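Local coordinates for protein L-lysine 6-oxidase (Marinomonas mediterranea, PDB 3WEU) that oxidises the side-chain amine of L-lysine with oxygen, using a cysteine tryptophylquinone cofactor, and kills bacteria with the hydrogen peroxide it releases, at residues 648-652 and 653-657; 248-251 and 252-255; 615-618 and 619-623. All blocks are in the same frame, centred on the assembly; numbering follows the deposited sequence.

Contact 1: 648-652 and 653-657; sequences TERNH and ELFDF
The guanidinium of Arg650 lies flat over one face of the Phe655 ring, an off-centre cation-pi stack in the loop between strands 645-648 and 656-661. An inverse gamma turn centred on Asn651 leads into a short 3-10 turn. The stacking evidence is a plane angle of 20°, with CZ of Arg650 4.3 Å from the centroid of the Phe655 ring. The long directions of the two side chains cross at about a right angle, although their flat groups are nearly parallel. Arg650 gets there because CG is anti to the backbone N (chi1 -158°) and the chain then runs extended to NE. Its NH2 is held by the carbonyl oxygens of Tyr612 and Arg614, in the loop before helix 619-625.

Two backbone bonds close the 3-10 turn: Leu654 N donates to Asn651 O at 3.1 Å, and Phe655 N to His652 O at 3.1 Å. In both bonds the donor stands well above the carbonyl plane. Leu654 sends CD2 to the other face of the Phe655 ring. His652 turns a ring face to Arg650 CB, while its NE2 bonds to Glu593. The closest approach of the stack is Arg650 NH1 to Phe655 CE2, 3.3 Å, near the ring's rim.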
ATOM      1  N   THR A 648      -7.859  29.059  17.548  1.00 14.20           N
ATOM      2  CA  THR A 648      -9.298  29.382  17.496  1.00 14.49           C
ATOM      3  C   THR A 648      -9.864  28.569  16.296  1.00 13.67           C
ATOM      4  O   THR A 648      -9.129  28.324  15.300  1.00 13.06           O
ATOM      5  CB  THR A 648      -9.535  30.913  17.248  1.00 15.37           C
ATOM      6  OG1 THR A 648      -8.957  31.335  16.001  1.00 14.60           O
ATOM      7  CG2 THR A 648      -8.918  31.788  18.388  1.00 17.20           C
ATOM      8  N   GLU A 649     -11.150  28.231  16.369  1.00 12.66           N
ATOM      9  CA  GLU A 649     -11.902  27.712  15.242  1.00 14.91           C
ATOM     10  C   GLU A 649     -11.389  26.359  14.692  1.00 15.09           C
ATOM     11  O   GLU A 649     -11.694  25.973  13.544  1.00 15.43           O
ATOM     12  CB  GLU A 649     -12.006  28.737  14.124  1.00 16.14           C
ATOM     13  CG  GLU A 649     -12.697  30.027  14.536  1.00 18.05           C
ATOM     14  CD  GLU A 649     -12.968  30.924  13.346  1.00 17.25           C
ATOM     15  OE1 GLU A 649     -13.849  30.545  12.518  1.00 17.08           O
ATOM     16  OE2 GLU A 649     -12.292  31.997  13.232  1.00 17.45           O
ATOM     17  N   ARG A 650     -10.747  25.572  15.549  1.00 14.92           N
ATOM     18  CA  ARG A 650     -10.350  24.193  15.139  1.00 14.22           C
ATOM     19  C   ARG A 650     -11.614  23.366  15.058  1.00 14.42           C
ATOM     20  O   ARG A 650     -12.487  23.534  15.887  1.00 15.39           O
ATOM     21  CB  ARG A 650      -9.398  23.565  16.172  1.00 15.41           C
ATOM     22  CG  ARG A 650      -8.563  22.443  15.563  1.00 15.39           C
ATOM     23  CD  ARG A 650      -7.666  21.724  16.539  1.00 15.71           C
ATOM     24  NE  ARG A 650      -6.489  21.166  15.868  1.00 16.41           N
ATOM     25  CZ  ARG A 650      -6.188  19.866  15.724  1.00 15.93           C
ATOM     26  NH1 ARG A 650      -6.902  18.897  16.261  1.00 16.57           N
ATOM     27  NH2 ARG A 650      -5.114  19.548  15.047  1.00 17.19           N
ATOM     28  N   ASN A 651     -11.739  22.464  14.090  1.00 16.79           N
ATOM     29  CA  ASN A 651     -12.965  21.613  13.981  1.00 16.94           C
ATOM     30  C   ASN A 651     -12.710  20.358  14.811  1.00 16.27           C
ATOM     31  O   ASN A 651     -12.369  19.244  14.285  1.00 17.87           O
ATOM     32  CB  ASN A 651     -13.287  21.310  12.545  1.00 17.76           C
ATOM     33  CG  ASN A 651     -13.390  22.576  11.660  1.00 21.29           C
ATOM     34  OD1 ASN A 651     -13.349  23.673  12.104  1.00 23.90           O
ATOM     35  ND2 ASN A 651     -13.573  22.376  10.408  1.00 23.03           N
ATOM     36  N   HIS A 652     -12.867  20.545  16.105  1.00 16.59           N
ATOM     37  CA  HIS A 652     -12.476  19.516  17.054  1.00 16.54           C
ATOM     38  C   HIS A 652     -13.300  18.249  16.845  1.00 19.89           C
ATOM     39  O   HIS A 652     -12.810  17.121  17.096  1.00 17.95           O
ATOM     40  CB  HIS A 652     -12.705  19.962  18.489  1.00 17.61           C
ATOM     41  CG  HIS A 652     -11.886  21.132  18.888  1.00 18.03           C
ATOM     42  ND1 HIS A 652     -10.512  21.105  18.916  1.00 18.01           N
ATOM     43  CD2 HIS A 652     -12.262  22.397  19.233  1.00 18.26           C
ATOM     44  CE1 HIS A 652     -10.078  22.293  19.307  1.00 19.91           C
ATOM     45  NE2 HIS A 652     -11.122  23.092  19.506  1.00 18.24           N
ATOM     46  N   GLU A 653     -14.519  18.426  16.332  1.00 20.41           N
ATOM     47  CA  GLU A 653     -15.427  17.285  16.160  1.00 25.12           C
ATOM     48  C   GLU A 653     -14.970  16.258  15.137  1.00 24.62           C
ATOM     49  O   GLU A 653     -15.384  15.102  15.202  1.00 23.21           O
ATOM     50  CB  GLU A 653     -16.850  17.778  15.875  1.00 29.56           C
ATOM     51  CG  GLU A 653     -17.437  18.365  17.163  1.00 39.55           C
ATOM     52  CD  GLU A 653     -18.992  18.541  17.156  1.00 54.18           C
ATOM     53  OE1 GLU A 653     -19.622  18.624  16.076  1.00 63.11           O
ATOM     54  OE2 GLU A 653     -19.609  18.608  18.244  1.00 58.11           O
ATOM     55  N   LEU A 654     -14.102  16.674  14.221  1.00 20.60           N
ATOM     56  CA  LEU A 654     -13.480  15.768  13.281  1.00 22.60           C
ATOM     57  C   LEU A 654     -12.631  14.680  13.905  1.00 21.10           C
ATOM     58  O   LEU A 654     -12.477  13.583  13.355  1.00 21.92           O
ATOM     59  CB  LEU A 654     -12.648  16.561  12.283  1.00 21.31           C
ATOM     60  CG  LEU A 654     -11.924  15.697  11.248  1.00 22.88           C
ATOM     61  CD1 LEU A 654     -12.926  15.013  10.332  1.00 25.38           C
ATOM     62  CD2 LEU A 654     -11.000  16.563  10.434  1.00 24.60           C
ATOM     63  N   PHE A 655     -12.007  14.990  15.020  1.00 18.92           N
ATOM     64  CA  PHE A 655     -10.928  14.171  15.521  1.00 18.87           C
ATOM     65  C   PHE A 655     -11.465  13.238  16.595  1.00 22.80           C
ATOM     66  O   PHE A 655     -12.349  13.603  17.348  1.00 28.52           O
ATOM     67  CB  PHE A 655      -9.813  15.071  16.076  1.00 17.90           C
ATOM     68  CG  PHE A 655      -9.203  15.959  15.067  1.00 19.17           C
ATOM     69  CD1 PHE A 655      -8.215  15.466  14.241  1.00 19.24           C
ATOM     70  CD2 PHE A 655      -9.587  17.268  14.924  1.00 18.17           C
ATOM     71  CE1 PHE A 655      -7.642  16.259  13.281  1.00 19.62           C
ATOM     72  CE2 PHE A 655      -9.078  18.058  13.930  1.00 16.74           C
ATOM     73  CZ  PHE A 655      -8.040  17.574  13.139  1.00 17.76           C
ATOM     74  N   ASP A 656     -10.967  12.035  16.640  1.00 20.40           N
ATOM     75  CA  ASP A 656     -11.125  11.187  17.769  1.00 21.56           C
ATOM     76  C   ASP A 656      -9.928  11.306  18.654  1.00 20.19           C
ATOM     77  O   ASP A 656      -8.881  11.882  18.262  1.00 17.22           O
ATOM     78  CB  ASP A 656     -11.181   9.737  17.305  1.00 26.25           C
ATOM     79  CG  ASP A 656     -12.544   9.255  17.013  1.00 37.43           C
ATOM     80  OD1 ASP A 656     -13.440  10.071  16.557  1.00 37.74           O
ATOM     81  OD2 ASP A 656     -12.639   8.012  17.178  1.00 35.25           O
ATOM     82  N   PHE A 657     -10.005  10.637  19.788  1.00 19.22           N
ATOM     83  CA  PHE A 657      -9.005  10.795  20.791  1.00 22.13           C
ATOM     84  C   PHE A 657      -8.879   9.543  21.598  1.00 23.60           C
ATOM     85  O   PHE A 657      -9.881   8.985  21.961  1.00 23.06           O
ATOM     86  CB  PHE A 657      -9.426  11.946  21.670  1.00 23.53           C
ATOM     87  CG  PHE A 657      -8.602  12.123  22.878  1.00 23.51           C
ATOM     88  CD1 PHE A 657      -7.396  12.781  22.785  1.00 24.61           C
ATOM     89  CD2 PHE A 657      -9.043  11.672  24.132  1.00 25.34           C
ATOM     90  CE1 PHE A 657      -6.606  13.016  23.923  1.00 22.09           C
ATOM     91  CE2 PHE A 657      -8.251  11.864  25.250  1.00 24.75           C
ATOM     92  CZ  PHE A 657      -7.019  12.530  25.141  1.00 25.06           C
TER

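Contact 2: 248-251 and 252-255; sequences SPDF and APEI
This is a buried, local side-chain-to-backbone contact in the loop that joins strand 237-247 to helix 261-272, about 10 Å from the centre of the chain. Its main element is the carboxylate of Asp250, which reaches forward over the two residues after Phe251. OD1 of Asp250 accepts the amide of Ala252 at 3.1 Å, with an N-H...O angle of 156°. The N-H comes in from above the carboxylate plane, tilted 36° out of it. The other oxygen turns to the proline: Asp250 OD2 lies 3.3 Å from Pro253 CA and 3.6 Å from Pro253 CB, so the carboxylate spans both residues. This position follows from chi1 of -175°, which places CG of Asp250 beside its own carbonyl carbon and thus over the onward chain.

A side-chain oxygen bonded to the amide two residues later defines an Asx turn. Here it runs straight into a type I beta turn from Ala252 to Ile255, closed by Ile255 N to Ala252 O at 3.0 Å. Pro253 occupies the second position of that turn, and its CD sits 3.4 Å from Asp250 O.

Phe251 is the middle residue of the Asx turn. Its ring meets Phe513 of helix 510-515, the planes nearly parallel, and Phe631, the planes at about 45°. Pro249 CB covers part of one face of the Phe251 ring, 3.8 Å above its plane. Farther along, the OE2 atom of Glu254 accepts the backbone N of Asp634.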
ATOM      1  N   SER A 248      -2.559  29.051  -0.207  1.00 15.90           N
ATOM      2  CA  SER A 248      -3.343  28.268   0.743  1.00 15.89           C
ATOM      3  C   SER A 248      -3.625  29.163   1.968  1.00 15.62           C
ATOM      4  O   SER A 248      -3.130  30.296   2.040  1.00 16.06           O
ATOM      5  CB  SER A 248      -2.593  26.995   1.106  1.00 18.32           C
ATOM      6  OG  SER A 248      -1.328  27.262   1.686  1.00 17.77           O
ATOM      7  N   PRO A 249      -4.526  28.752   2.871  1.00 14.60           N
ATOM      8  CA  PRO A 249      -4.895  29.710   3.906  1.00 14.69           C
ATOM      9  C   PRO A 249      -3.737  30.211   4.788  1.00 13.91           C
ATOM     10  O   PRO A 249      -2.756  29.482   4.999  1.00 14.94           O
ATOM     11  CB  PRO A 249      -5.905  28.969   4.729  1.00 15.20           C
ATOM     12  CG  PRO A 249      -6.495  27.928   3.788  1.00 15.75           C
ATOM     13  CD  PRO A 249      -5.270  27.510   2.996  1.00 15.60           C
ATOM     14  N   ASP A 250      -3.871  31.453   5.249  1.00 14.86           N
ATOM     15  CA  ASP A 250      -2.952  32.011   6.251  1.00 14.92           C
ATOM     16  C   ASP A 250      -3.556  31.671   7.602  1.00 15.02           C
ATOM     17  O   ASP A 250      -4.532  32.379   8.088  1.00 14.55           O
ATOM     18  CB  ASP A 250      -2.784  33.515   6.072  1.00 14.91           C
ATOM     19  CG  ASP A 250      -1.744  34.129   7.010  1.00 14.50           C
ATOM     20  OD1 ASP A 250      -1.279  33.433   7.963  1.00 14.51           O
ATOM     21  OD2 ASP A 250      -1.404  35.313   6.774  1.00 15.06           O
ATOM     22  N   PHE A 251      -2.968  30.659   8.261  1.00 14.29           N
ATOM     23  CA  PHE A 251      -3.537  30.205   9.535  1.00 14.27           C
ATOM     24  C   PHE A 251      -3.061  30.978  10.775  1.00 13.91           C
ATOM     25  O   PHE A 251      -3.513  30.693  11.892  1.00 13.84           O
ATOM     26  CB  PHE A 251      -3.274  28.690   9.732  1.00 14.59           C
ATOM     27  CG  PHE A 251      -4.091  27.801   8.824  1.00 14.70           C
ATOM     28  CD1 PHE A 251      -5.416  27.556   9.115  1.00 14.73           C
ATOM     29  CD2 PHE A 251      -3.533  27.176   7.739  1.00 14.94           C
ATOM     30  CE1 PHE A 251      -6.172  26.712   8.368  1.00 15.41           C
ATOM     31  CE2 PHE A 251      -4.290  26.290   6.960  1.00 15.12           C
ATOM     32  CZ  PHE A 251      -5.603  26.073   7.276  1.00 15.12           C
ATOM     33  N   ALA A 252      -2.272  32.018  10.564  1.00 13.01           N
ATOM     34  CA  ALA A 252      -1.795  32.896  11.626  1.00 13.16           C
ATOM     35  C   ALA A 252      -1.463  34.247  11.107  1.00 12.34           C
ATOM     36  O   ALA A 252      -0.289  34.705  11.130  1.00 10.86           O
ATOM     37  CB  ALA A 252      -0.578  32.285  12.309  1.00 12.84           C
ATOM     38  N   PRO A 253      -2.505  34.935  10.676  1.00 13.04           N
ATOM     39  CA  PRO A 253      -2.257  36.136   9.874  1.00 12.85           C
ATOM     40  C   PRO A 253      -1.596  37.278  10.622  1.00 14.52           C
ATOM     41  O   PRO A 253      -0.898  38.077   9.979  1.00 14.57           O
ATOM     42  CB  PRO A 253      -3.659  36.511   9.381  1.00 12.85           C
ATOM     43  CG  PRO A 253      -4.583  35.819  10.319  1.00 13.48           C
ATOM     44  CD  PRO A 253      -3.926  34.567  10.672  1.00 13.29           C
ATOM     45  N   GLU A 254      -1.732  37.345  11.953  1.00 14.95           N
ATOM     46  CA  GLU A 254      -1.067  38.410  12.693  1.00 13.15           C
ATOM     47  C   GLU A 254       0.418  38.167  12.914  1.00 14.41           C
ATOM     48  O   GLU A 254       1.097  39.056  13.426  1.00 14.29           O
ATOM     49  CB  GLU A 254      -1.727  38.585  14.023  1.00 13.32           C
ATOM     50  CG  GLU A 254      -3.147  39.062  13.877  1.00 14.11           C
ATOM     51  CD  GLU A 254      -4.041  38.817  15.098  1.00 14.22           C
ATOM     52  OE1 GLU A 254      -4.688  39.780  15.613  1.00 15.01           O
ATOM     53  OE2 GLU A 254      -4.153  37.641  15.536  1.00 14.26           O
ATOM     54  N   ILE A 255       0.910  36.976  12.615  1.00 12.70           N
ATOM     55  CA  ILE A 255       2.311  36.627  12.834  1.00 12.42           C
ATOM     56  C   ILE A 255       3.040  36.744  11.493  1.00 14.10           C
ATOM     57  O   ILE A 255       2.629  36.164  10.500  1.00 14.29           O
ATOM     58  CB  ILE A 255       2.434  35.202  13.395  1.00 14.18           C
ATOM     59  CG1 ILE A 255       1.610  35.140  14.704  1.00 14.49           C
ATOM     60  CG2 ILE A 255       3.894  34.834  13.623  1.00 13.27           C
ATOM     61  CD1 ILE A 255       1.669  33.923  15.517  1.00 18.48           C
TER

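Contact 3: 615-618 and 619-623; sequences GINS and YSQMV
With chi1 at 75°, Ser618 holds OG between its backbone N and carbonyl carbon, within bonding distance of the backbone N of Gln621. In Gln621, chi1 of -73° sets CG beside the backbone N, and the extended chain beyond it carries the side-chain amide back toward the residues before the helix. Ser618 is therefore the N-cap of helix 619-625: Gln621 N donates to Ser618 OG at 2.9 Å, with an N-H...O angle of 150°. Reciprocally, Asn617 N donates to Gln621 OE1 at 2.8 Å, from above the carbonyl plane. Because this amide belongs to Asn617 and not to Ser618 itself, the pair resembles a capping box without meeting its definition. The first helical turn continues with Met622 N to Ser618 O at 3.1 Å, in the carbonyl plane, while the bond from Gln621 N to the same oxygen is weak.

An apolar patch flanks the cap, where Ile616 CG2 packs 3.7 Å from Met622 CB; the bent Met622 chain brings its SD and CE near the same methyl. Outside the segments, Asn617 ND2 bonds to Phe679 O of strand 675-680. Tyr619 rests on Ala511 and Phe514, and Met622 on Phe513, all of helix 510-515.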
ATOM      1  N   GLY A 615      -3.582  14.872  15.075  1.00 14.85           N
ATOM      2  CA  GLY A 615      -4.683  14.178  14.481  1.00 13.86           C
ATOM      3  C   GLY A 615      -4.603  14.006  12.978  1.00 16.08           C
ATOM      4  O   GLY A 615      -5.254  13.132  12.413  1.00 15.68           O
ATOM      5  N   ILE A 616      -3.848  14.875  12.320  1.00 15.53           N
ATOM      6  CA  ILE A 616      -3.568  14.754  10.889  1.00 18.60           C
ATOM      7  C   ILE A 616      -2.301  13.959  10.811  1.00 18.12           C
ATOM      8  O   ILE A 616      -1.206  14.490  10.872  1.00 18.08           O
ATOM      9  CB  ILE A 616      -3.303  16.076  10.213  1.00 19.52           C
ATOM     10  CG1 ILE A 616      -4.388  17.061  10.493  1.00 25.35           C
ATOM     11  CG2 ILE A 616      -3.216  15.897   8.677  1.00 21.03           C
ATOM     12  CD1 ILE A 616      -5.643  16.849   9.760  1.00 27.75           C
ATOM     13  N   ASN A 617      -2.462  12.653  10.782  1.00 14.50           N
ATOM     14  CA  ASN A 617      -1.339  11.728  11.003  1.00 16.56           C
ATOM     15  C   ASN A 617      -0.648  11.267   9.688  1.00 16.68           C
ATOM     16  O   ASN A 617       0.359  10.569   9.747  1.00 17.13           O
ATOM     17  CB  ASN A 617      -1.806  10.526  11.789  1.00 16.77           C
ATOM     18  CG  ASN A 617      -2.051  10.881  13.261  1.00 16.16           C
ATOM     19  OD1 ASN A 617      -1.125  11.361  13.934  1.00 18.67           O
ATOM     20  ND2 ASN A 617      -3.250  10.633  13.769  1.00 16.43           N
ATOM     21  N   SER A 618      -1.206  11.672   8.570  1.00 16.74           N
ATOM     22  CA  SER A 618      -0.675  11.337   7.285  1.00 17.17           C
ATOM     23  C   SER A 618      -0.824  12.444   6.311  1.00 17.31           C
ATOM     24  O   SER A 618      -1.722  13.263   6.412  1.00 18.15           O
ATOM     25  CB  SER A 618      -1.412  10.063   6.701  1.00 15.47           C
ATOM     26  OG  SER A 618      -2.728  10.408   6.229  1.00 16.04           O
ATOM     27  N   TYR A 619       0.008  12.384   5.271  1.00 18.05           N
ATOM     28  CA  TYR A 619      -0.084  13.269   4.136  1.00 19.00           C
ATOM     29  C   TYR A 619      -1.484  13.263   3.523  1.00 18.71           C
ATOM     30  O   TYR A 619      -2.095  14.309   3.227  1.00 16.94           O
ATOM     31  CB  TYR A 619       0.970  12.800   3.106  1.00 22.46           C
ATOM     32  CG  TYR A 619       0.899  13.397   1.764  1.00 23.71           C
ATOM     33  CD1 TYR A 619       0.405  14.705   1.566  1.00 23.30           C
ATOM     34  CD2 TYR A 619       1.403  12.711   0.694  1.00 25.38           C
ATOM     35  CE1 TYR A 619       0.391  15.279   0.313  1.00 25.11           C
ATOM     36  CE2 TYR A 619       1.435  13.275  -0.571  1.00 25.02           C
ATOM     37  CZ  TYR A 619       0.895  14.529  -0.777  1.00 26.60           C
ATOM     38  OH  TYR A 619       0.877  15.076  -2.035  1.00 27.67           O
ATOM     39  N   SER A 620      -2.005  12.067   3.311  1.00 16.76           N
ATOM     40  CA  SER A 620      -3.327  11.919   2.738  1.00 17.43           C
ATOM     41  C   SER A 620      -4.429  12.578   3.591  1.00 15.23           C
ATOM     42  O   SER A 620      -5.382  13.182   3.081  1.00 16.03           O
ATOM     43  CB  SER A 620      -3.594  10.378   2.403  1.00 19.89           C
ATOM     44  OG  SER A 620      -4.956  10.257   2.147  1.00 28.39           O
ATOM     45  N   GLN A 621      -4.285  12.520   4.897  1.00 15.61           N
ATOM     46  CA  GLN A 621      -5.263  13.158   5.753  1.00 16.72           C
ATOM     47  C   GLN A 621      -5.161  14.664   5.653  1.00 15.47           C
ATOM     48  O   GLN A 621      -6.179  15.334   5.793  1.00 15.17           O
ATOM     49  CB  GLN A 621      -5.082  12.696   7.196  1.00 16.29           C
ATOM     50  CG  GLN A 621      -5.552  11.272   7.365  1.00 18.84           C
ATOM     51  CD  GLN A 621      -4.990  10.626   8.598  1.00 19.15           C
ATOM     52  OE1 GLN A 621      -4.649  11.300   9.591  1.00 17.44           O
ATOM     53  NE2 GLN A 621      -4.914   9.296   8.591  1.00 22.15           N
ATOM     54  N   MET A 622      -3.963  15.190   5.381  1.00 16.76           N
ATOM     55  CA  MET A 622      -3.813  16.630   5.205  1.00 15.63           C
ATOM     56  C   MET A 622      -4.463  17.077   3.927  1.00 16.70           C
ATOM     57  O   MET A 622      -5.195  18.118   3.843  1.00 15.99           O
ATOM     58  CB  MET A 622      -2.371  17.064   5.276  1.00 16.06           C
ATOM     59  CG  MET A 622      -2.190  18.596   5.246  1.00 15.78           C
ATOM     60  SD  MET A 622      -2.858  19.445   6.708  1.00 17.21           S
ATOM     61  CE  MET A 622      -1.409  19.417   7.758  1.00 16.65           C
ATOM     62  N   VAL A 623      -4.333  16.247   2.909  1.00 16.58           N
ATOM     63  CA  VAL A 623      -5.008  16.543   1.672  1.00 17.36           C
ATOM     64  C   VAL A 623      -6.534  16.667   1.819  1.00 16.64           C
ATOM     65  O   VAL A 623      -7.148  17.539   1.224  1.00 19.15           O
ATOM     66  CB  VAL A 623      -4.636  15.477   0.599  1.00 16.60           C
ATOM     67  CG1 VAL A 623      -5.475  15.672  -0.660  1.00 17.85           C
ATOM     68  CG2 VAL A 623      -3.197  15.633   0.224  1.00 17.42           C
TER

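How the contacts relate
Contacts 1 and 3 touch: Phe655 CD1 lies 3.8 Å from Gly615 CA, and Phe655 CE1 lies 4.1 Å from Ile616 CD1, with centres about 14 Å apart. Contact 2 stands off from both, its nearest atoms about 7 Å away in each case and its centre about 19 Å away. Shared neighbours bridge these gaps. Contacts 2 and 3 both pack on Phe513 of helix 510-515, which ends just before Cys516, the cysteine of the tryptophylquinone cross-link to Trp581. Contacts 1 and 2 share Phe49, Tyr612 and Phe631. Met622 of contact 3 and Phe251 of contact 2 both touch the helix that precedes the cofactor cysteine, with Phe655 of 648-657 packed on the loop that leads into helix 619-625.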